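Local coordinates for protein N-alpha-acetyltransferase 35, NatC auxiliary subunit (Saccharomyces cerevisiae, PDB 6YGA) that serves as an auxiliary subunit of the NatC N-terminal acetyltransferase, which acetylates the N-terminal methionine of the L-A virus Gag protein, at residues B[247-251]-B[304-308]; B[490-494]-B[531-535]. All blocks are in the same frame, centred on the assembly; numbering follows the deposited sequence.

Interaction 1: B[247-251]-B[304-308]; sequences LDELI and ANDVK
In the helical part of this subunit that comes early in the chain, Leu247 and Ala304 bring two nearly antiparallel helices together, 245-260 against 298-311. The CA atoms of Leu247 and Ala304 stand 5.5 Å apart, an approach consistent with the small side chain of Ala304. Ala304 CB is touched by CG1 of Ile251 at 3.6 Å and by CD2 of Leu250 at 3.9 Å, with the carbonyl O of Leu247 beside it. Next to it Leu247 and Lys308 run past each other in opposite directions, with Leu247 CD1 3.6 Å from Lys308 CG. Leu247 CD1 also reaches CG1 of Val307 at 3.9 Å, the two side chains crossing at about a right angle.

The segment axes approach to 9.8 Å at 159°, an alpha-helical pair with an apolar seam and a charged margin. On the inner side the seam continues into further helices: Leu250 rests on Ile226 and Cys229 of helix 215-231, and Val307 on Leu342 of helix 337-347. At the partly exposed margin, Lys308 bends at CG-CD (chi3 65°), which turns its ammonium group toward Asp248. Lys308 NZ then meets OD1 of Asp248 almost head-on to the C-O bond, in a salt bridge of 3.0 Å, while the aliphatic part of the lysine stays against Leu247.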
loop_
_atom_site.group_PDB
_atom_site.type_symbol
_atom_site.label_atom_id
_atom_site.label_comp_id
_atom_site.label_asym_id
_atom_site.label_seq_id
_atom_site.Cartn_x
_atom_site.Cartn_y
_atom_site.Cartn_z
ATOM N N LEU B 247 -8.313 -10.470 -24.719
ATOM C CA LEU B 247 -7.849 -11.005 -23.444
ATOM C C LEU B 247 -7.603 -12.504 -23.537
ATOM O O LEU B 247 -6.653 -13.019 -22.936
ATOM C CB LEU B 247 -8.857 -10.695 -22.341
ATOM C CG LEU B 247 -8.959 -9.213 -21.982
ATOM C CD1 LEU B 247 -10.166 -8.948 -21.098
ATOM C CD2 LEU B 247 -7.679 -8.751 -21.304
ATOM N N ASP B 248 -8.452 -13.223 -24.277
ATOM C CA ASP B 248 -8.225 -14.653 -24.470
ATOM C C ASP B 248 -6.997 -14.900 -25.340
ATOM O O ASP B 248 -6.218 -15.821 -25.072
ATOM C CB ASP B 248 -9.461 -15.316 -25.084
ATOM C CG ASP B 248 -10.638 -15.400 -24.116
ATOM O OD1 ASP B 248 -10.416 -15.480 -22.889
ATOM O OD2 ASP B 248 -11.794 -15.401 -24.592
ATOM N N GLU B 249 -6.806 -14.087 -26.384
ATOM C CA GLU B 249 -5.609 -14.218 -27.212
ATOM C C GLU B 249 -4.349 -13.952 -26.400
ATOM O O GLU B 249 -3.319 -14.606 -26.605
ATOM C CB GLU B 249 -5.677 -13.262 -28.403
ATOM C CG GLU B 249 -6.839 -13.506 -29.342
ATOM C CD GLU B 249 -6.923 -12.463 -30.435
ATOM O OE1 GLU B 249 -5.868 -11.904 -30.805
ATOM O OE2 GLU B 249 -8.043 -12.193 -30.915
ATOM N N LEU B 250 -4.412 -12.992 -25.476
ATOM C CA LEU B 250 -3.260 -12.705 -24.628
ATOM C C LEU B 250 -2.891 -13.913 -23.779
ATOM O O LEU B 250 -1.705 -14.190 -23.562
ATOM C CB LEU B 250 -3.553 -11.492 -23.746
ATOM C CG LEU B 250 -2.489 -11.106 -22.717
ATOM C CD1 LEU B 250 -1.158 -10.827 -23.397
ATOM C CD2 LEU B 250 -2.945 -9.903 -21.906
ATOM N N ILE B 251 -3.893 -14.650 -23.300
ATOM C CA ILE B 251 -3.635 -15.842 -22.497
ATOM C C ILE B 251 -3.035 -16.947 -23.360
ATOM O O ILE B 251 -2.055 -17.594 -22.973
ATOM C CB ILE B 251 -4.927 -16.305 -21.800
ATOM C CG1 ILE B 251 -5.368 -15.279 -20.754
ATOM C CG2 ILE B 251 -4.738 -17.674 -21.166
ATOM C CD1 ILE B 251 -6.768 -15.509 -20.210
ATOM N N ALA B 304 -4.547 -10.787 -17.563
ATOM C CA ALA B 304 -5.710 -10.973 -18.423
ATOM C C ALA B 304 -6.913 -11.482 -17.638
ATOM O O ALA B 304 -8.037 -11.013 -17.848
ATOM C CB ALA B 304 -5.370 -11.927 -19.566
ATOM N N ASN B 305 -6.703 -12.442 -16.733
ATOM C CA ASN B 305 -7.827 -12.982 -15.972
ATOM C C ASN B 305 -8.377 -11.956 -14.990
ATOM O O ASN B 305 -9.589 -11.907 -14.754
ATOM C CB ASN B 305 -7.411 -14.256 -15.238
ATOM C CG ASN B 305 -7.241 -15.436 -16.171
ATOM O OD1 ASN B 305 -6.216 -16.119 -16.146
ATOM N ND2 ASN B 305 -8.245 -15.681 -17.007
ATOM N N ASP B 306 -7.506 -11.131 -14.406
ATOM C CA ASP B 306 -7.973 -10.113 -13.470
ATOM C C ASP B 306 -8.834 -9.070 -14.173
ATOM O O ASP B 306 -9.856 -8.631 -13.631
ATOM C CB ASP B 306 -6.779 -9.457 -12.776
ATOM C CG ASP B 306 -6.104 -10.381 -11.779
ATOM O OD1 ASP B 306 -6.558 -11.537 -11.641
ATOM O OD2 ASP B 306 -5.126 -9.956 -11.129
ATOM N N VAL B 307 -8.439 -8.665 -15.382
ATOM C CA VAL B 307 -9.248 -7.725 -16.150
ATOM C C VAL B 307 -10.559 -8.376 -16.578
ATOM O O VAL B 307 -11.618 -7.739 -16.553
ATOM C CB VAL B 307 -8.448 -7.197 -17.355
ATOM C CG1 VAL B 307 -9.346 -6.407 -18.298
ATOM C CG2 VAL B 307 -7.286 -6.332 -16.882
ATOM N N LYS B 308 -10.511 -9.654 -16.965
ATOM C CA LYS B 308 -11.737 -10.369 -17.312
ATOM C C LYS B 308 -12.713 -10.388 -16.144
ATOM O O LYS B 308 -13.930 -10.286 -16.339
ATOM C CB LYS B 308 -11.412 -11.795 -17.760
ATOM C CG LYS B 308 -10.789 -11.884 -19.145
ATOM C CD LYS B 308 -10.428 -13.316 -19.510
ATOM C CE LYS B 308 -11.667 -14.185 -19.626
ATOM N NZ LYS B 308 -11.332 -15.589 -20.002
#

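Interaction 2: B[490-494]-B[531-535]; sequences IESNI and LQATK
Helices 465-506 and 511-564 run almost antiparallel here, the axes of segments 490-494 and 531-535 approaching to 9.8 Å at 152°, with Ile490 and Lys535 nearest by their CA atoms. Two isoleucines one turn apart carry one side of the seam. The CG2 branch of Ile490 sits 3.5 Å from the carbonyl O of Leu531 and also meets Lys535 CB, while Ile490 CD1 turns to the methyl CG2 of Thr534 at 3.9 Å. The first torsion of Thr534, with CG2 anti to the backbone N, turns that methyl to Ile490, while OG1 is hydrogen-bonded to the carbonyl O of Glu370.

Leu531 fits between Ile490, Asn493 and Ile494. Leu531 CD2 lies 3.9 Å from CB of Asn493, the two side chains at about a right angle, and Leu531 CB is 3.8 Å from CG1 of Ile494, which passes it in the opposite direction. The tip of Ile494, CD1, reaches on to CD of Lys535 at 3.8 Å, and Gln532, bent at chi2, brings its NE2 against CG2 and CD1 of Ile494. The two helices, consecutive in the chain, form an antiparallel hairpin far longer than a canonical TPR helix pair, within the NAA35-like, TPR-repeat region. Behind the seam, Ile490, Leu531 and Thr534 all rest on Ala373.

Lys535 leaves its helix with CG anti to the backbone N (chi1 173°) and stays extended, which carries NZ to Glu491 OE2. The ammonium comes from the anti side of the carboxylate in a salt bridge whose modelled length is implausibly short and therefore doubtful. Charge pairing thus borders an interface whose inner part is apolar, and the lysine serves both, its methylenes packing on isoleucine and its ammonium probably offsetting the charge of Glu491.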
loop_
_atom_site.group_PDB
_atom_site.type_symbol
_atom_site.label_atom_id
_atom_site.label_comp_id
_atom_site.label_asym_id
_atom_site.label_seq_id
_atom_site.Cartn_x
_atom_site.Cartn_y
_atom_site.Cartn_z
ATOM N N ILE B 490 -40.064 -6.988 8.373
ATOM C CA ILE B 490 -40.398 -7.529 7.059
ATOM C C ILE B 490 -41.492 -8.579 7.183
ATOM O O ILE B 490 -42.473 -8.574 6.430
ATOM C CB ILE B 490 -39.143 -8.108 6.380
ATOM C CG1 ILE B 490 -38.082 -7.023 6.190
ATOM C CG2 ILE B 490 -39.515 -8.750 5.050
ATOM C CD1 ILE B 490 -38.526 -5.887 5.294
ATOM N N GLU B 491 -41.336 -9.502 8.137
ATOM C CA GLU B 491 -42.336 -10.545 8.331
ATOM C C GLU B 491 -43.681 -9.951 8.723
ATOM O O GLU B 491 -44.733 -10.450 8.309
ATOM C CB GLU B 491 -41.853 -11.542 9.385
ATOM C CG GLU B 491 -41.369 -12.861 8.806
ATOM C CD GLU B 491 -42.509 -13.712 8.277
ATOM O OE1 GLU B 491 -43.601 -13.681 8.881
ATOM O OE2 GLU B 491 -42.314 -14.410 7.261
ATOM N N SER B 492 -43.667 -8.878 9.518
ATOM C CA SER B 492 -44.910 -8.200 9.870
ATOM C C SER B 492 -45.604 -7.639 8.633
ATOM O O SER B 492 -46.832 -7.717 8.513
ATOM C CB SER B 492 -44.627 -7.092 10.885
ATOM O OG SER B 492 -45.726 -6.209 10.999
ATOM N N ASN B 493 -44.834 -7.075 7.698
ATOM C CA ASN B 493 -45.424 -6.569 6.462
ATOM C C ASN B 493 -45.939 -7.711 5.593
ATOM O O ASN B 493 -46.991 -7.585 4.955
ATOM C CB ASN B 493 -44.403 -5.728 5.691
ATOM C CG ASN B 493 -44.001 -4.465 6.432
ATOM O OD1 ASN B 493 -44.724 -3.984 7.302
ATOM N ND2 ASN B 493 -42.843 -3.917 6.083
ATOM N N ILE B 494 -45.208 -8.829 5.554
ATOM C CA ILE B 494 -45.657 -9.988 4.788
ATOM C C ILE B 494 -46.960 -10.531 5.362
ATOM O O ILE B 494 -47.901 -10.838 4.620
ATOM C CB ILE B 494 -44.558 -11.069 4.750
ATOM C CG1 ILE B 494 -43.361 -10.600 3.916
ATOM C CG2 ILE B 494 -45.108 -12.380 4.200
ATOM C CD1 ILE B 494 -42.211 -11.595 3.871
ATOM N N LEU B 531 -40.568 -7.940 -0.676
ATOM C CA LEU B 531 -40.537 -8.341 0.728
ATOM C C LEU B 531 -39.961 -9.742 0.888
ATOM O O LEU B 531 -39.136 -9.984 1.777
ATOM C CB LEU B 531 -41.940 -8.268 1.328
ATOM C CG LEU B 531 -42.470 -6.881 1.691
ATOM C CD1 LEU B 531 -43.969 -6.934 1.947
ATOM C CD2 LEU B 531 -41.737 -6.334 2.906
ATOM N N GLN B 532 -40.380 -10.681 0.037
ATOM C CA GLN B 532 -39.835 -12.031 0.121
ATOM C C GLN B 532 -38.345 -12.036 -0.183
ATOM O O GLN B 532 -37.568 -12.720 0.495
ATOM C CB GLN B 532 -40.579 -12.964 -0.832
ATOM C CG GLN B 532 -42.041 -13.180 -0.480
ATOM C CD GLN B 532 -42.232 -14.010 0.779
ATOM O OE1 GLN B 532 -41.305 -14.673 1.249
ATOM N NE2 GLN B 532 -43.441 -13.981 1.329
ATOM N N ALA B 533 -37.924 -11.275 -1.194
ATOM C CA ALA B 533 -36.506 -11.230 -1.537
ATOM C C ALA B 533 -35.693 -10.614 -0.405
ATOM O O ALA B 533 -34.620 -11.117 -0.050
ATOM C CB ALA B 533 -36.304 -10.456 -2.839
ATOM N N THR B 534 -36.192 -9.518 0.173
ATOM C CA THR B 534 -35.516 -8.908 1.313
ATOM C C THR B 534 -35.486 -9.854 2.508
ATOM O O THR B 534 -34.468 -9.958 3.201
ATOM C CB THR B 534 -36.201 -7.590 1.675
ATOM O OG1 THR B 534 -36.025 -6.654 0.605
ATOM C CG2 THR B 534 -35.617 -7.002 2.951
ATOM N N LYS B 535 -36.590 -10.564 2.759
ATOM C CA LYS B 535 -36.619 -11.506 3.872
ATOM C C LYS B 535 -35.549 -12.580 3.715
ATOM O O LYS B 535 -34.839 -12.907 4.672
ATOM C CB LYS B 535 -38.005 -12.140 3.985
ATOM C CG LYS B 535 -38.094 -13.251 5.015
ATOM C CD LYS B 535 -39.426 -13.975 4.931
ATOM C CE LYS B 535 -39.470 -15.129 5.916
ATOM N NZ LYS B 535 -40.775 -15.840 5.896
#

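Overall arrangement
Both contacts pair nearly antiparallel helices of the same chain, and no other chain of the complex touches either one. They come in series: interaction 1 closes before interaction 2 opens, and they have no helix in common. Their centres are 42 Å apart, with about 26 Å between nearest atoms. The centre of interaction 1 lies about 19 Å from the centre of the chain, and its helices are separated by a largely non-helical connection. The centre of interaction 2, about 35 Å out, lies between the two long helices 465-506 and 511-564, consecutive in the chain, in the TPR-like region. The two thus belong to separate regions of an extended, mainly helical subunit.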